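PDB 2ERV: hypothetical protein Paer03002360 from Pseudomonas aeruginosa, which removes the ester-linked primary acyl chain at the 3 position of lipid A, working as a hydrolase embedded in the outer membrane. Local coordinates for residues R123-Y127 against G138-Y142. Sequence-based numbering, arbitrary orientation.
Sequences RAIHY and GIESY. With CXE (pentaethylene glycol monodecyl ether), chain E.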
# COMPACT_ATOMS: atom_id res chain seq x y z
N ARG A 123 1.59 6.20 3.39
CA ARG A 123 1.35 5.56 2.10
C ARG A 123 0.09 6.21 1.50
O ARG A 123 -0.85 6.52 2.23
CB ARG A 123 1.03 4.11 2.38
CG ARG A 123 1.51 3.17 1.36
CD ARG A 123 2.13 1.96 2.00
NE ARG A 123 1.23 1.33 2.95
CZ ARG A 123 1.52 0.24 3.63
NH1 ARG A 123 2.69 -0.30 3.44
NH2 ARG A 123 0.65 -0.30 4.50
N ALA A 124 0.07 6.41 0.20
CA ALA A 124 -1.19 6.74 -0.48
C ALA A 124 -1.39 5.64 -1.54
O ALA A 124 -0.46 5.39 -2.31
CB ALA A 124 -1.07 8.11 -1.13
N ILE A 125 -2.54 4.97 -1.54
CA ILE A 125 -2.78 3.87 -2.47
C ILE A 125 -4.09 4.12 -3.16
O ILE A 125 -5.06 4.54 -2.53
CB ILE A 125 -2.84 2.49 -1.75
CG1 ILE A 125 -1.59 2.31 -0.86
CG2 ILE A 125 -2.96 1.39 -2.80
CD1 ILE A 125 -1.64 1.06 0.02
N HIS A 126 -4.10 3.90 -4.47
CA HIS A 126 -5.34 4.02 -5.26
C HIS A 126 -5.69 2.74 -6.00
O HIS A 126 -4.81 2.05 -6.53
CB HIS A 126 -5.17 5.18 -6.27
CG HIS A 126 -6.15 5.16 -7.40
ND1 HIS A 126 -7.45 5.61 -7.28
CD2 HIS A 126 -6.00 4.77 -8.70
CE1 HIS A 126 -8.07 5.48 -8.45
NE2 HIS A 126 -7.22 4.95 -9.32
N TYR A 127 -6.97 2.42 -6.04
CA TYR A 127 -7.40 1.19 -6.68
C TYR A 127 -8.44 1.54 -7.74
O TYR A 127 -9.40 2.25 -7.45
CB TYR A 127 -8.09 0.27 -5.64
CG TYR A 127 -7.18 -0.20 -4.52
CD1 TYR A 127 -6.49 -1.42 -4.63
CD2 TYR A 127 -7.03 0.56 -3.36
CE1 TYR A 127 -5.66 -1.87 -3.59
CE2 TYR A 127 -6.21 0.11 -2.30
CZ TYR A 127 -5.53 -1.10 -2.44
OH TYR A 127 -4.71 -1.56 -1.42
N GLY A 138 -13.16 3.99 -8.60
CA GLY A 138 -11.87 3.94 -7.88
C GLY A 138 -12.08 4.16 -6.38
O GLY A 138 -13.11 4.67 -5.96
N ILE A 139 -11.08 3.83 -5.57
CA ILE A 139 -11.09 4.20 -4.16
C ILE A 139 -9.62 4.32 -3.71
O ILE A 139 -8.70 3.74 -4.32
CB ILE A 139 -11.82 3.13 -3.32
CG1 ILE A 139 -12.16 3.63 -1.87
CG2 ILE A 139 -11.03 1.85 -3.32
CD1 ILE A 139 -13.12 2.71 -1.09
N GLU A 140 -9.40 5.06 -2.62
CA GLU A 140 -8.04 5.37 -2.19
C GLU A 140 -7.95 5.12 -0.71
O GLU A 140 -8.98 5.17 -0.02
CB GLU A 140 -7.72 6.85 -2.45
CG GLU A 140 -7.63 7.27 -3.93
CD GLU A 140 -8.99 7.49 -4.61
OE1 GLU A 140 -9.83 8.22 -4.03
OE2 GLU A 140 -9.21 6.94 -5.74
N SER A 141 -6.73 4.89 -0.24
CA SER A 141 -6.43 4.75 1.19
C SER A 141 -5.16 5.59 1.47
O SER A 141 -4.13 5.44 0.81
CB SER A 141 -6.21 3.27 1.55
OG SER A 141 -5.82 3.11 2.94
N TYR A 142 -5.28 6.53 2.40
CA TYR A 142 -4.14 7.37 2.84
C TYR A 142 -3.81 6.98 4.27
O TYR A 142 -4.62 7.21 5.18
CB TYR A 142 -4.54 8.86 2.78
CG TYR A 142 -5.05 9.29 1.41
CD1 TYR A 142 -4.16 9.70 0.42
CD2 TYR A 142 -6.42 9.31 1.12
CE1 TYR A 142 -4.60 10.08 -0.86
CE2 TYR A 142 -6.87 9.72 -0.15
CZ TYR A 142 -5.94 10.10 -1.12
OH TYR A 142 -6.33 10.48 -2.40
C10 CXE E . -8.11 9.08 11.02
O11 CXE E . -7.33 8.16 10.25
C12 CXE E . -6.47 8.87 9.36
C13 CXE E . -5.01 8.55 9.69
O14 CXE E . -4.30 8.50 8.45
C15 CXE E . -3.16 9.35 8.41
C16 CXE E . -3.03 9.90 7.00
O17 CXE E . -1.67 9.82 6.64
C18 CXE E . -1.30 10.81 5.68
C19 CXE E . -0.78 10.16 4.41
O20 CXE E . -1.33 10.87 3.30
C21 CXE E . -0.35 11.47 2.44
C22 CXE E . 0.56 10.39 1.90
O23 CXE E . 1.36 10.88 0.84
C24 CXE E . 2.38 9.94 0.52
C25 CXE E . 3.66 10.74 0.43
O26 CXE E . 4.51 10.11 -0.51
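H126 lies alongside E140, the two side chains pointing the same way with the imidazole and carboxylate planes only 15° apart. At the ring edge ND1 of H126 donates to OE2 of E140 over 2.7 Å, reaching the anti lone pair of that oxygen almost in the plane of the ring. The glutamate chain bends at chi2 (79°), which brings its end back toward the histidine, and CG of E140 rests against the same ring edge, 3.7 Å from ND1 of H126. With its other nitrogen, NE2, H126 hydrogen-bonds S128, completing the Ser-His-Glu charge relay of the deacylase. The triad is thus built on neighbouring strands of a membrane beta-barrel: 119-128 and 139-149 form an antiparallel hairpin in which H126 and E140 are a non-hydrogen-bonded pair, flanked by the hydrogen-bonded pairs I125-S141 and Y127-I139. Further along the face that carries H126 and E140, CB of A124 meets CD1 of Y142 at 3.8 Å, beside a bound detergent whose ether oxygen O20 approaches CB of Y142. The alternate residues turn to the other face, toward the barrel interior, where CB of Y127 touches CG2 of I139 at 4.1 Å and the hydroxyl of S141 hydrogen-bonds T16.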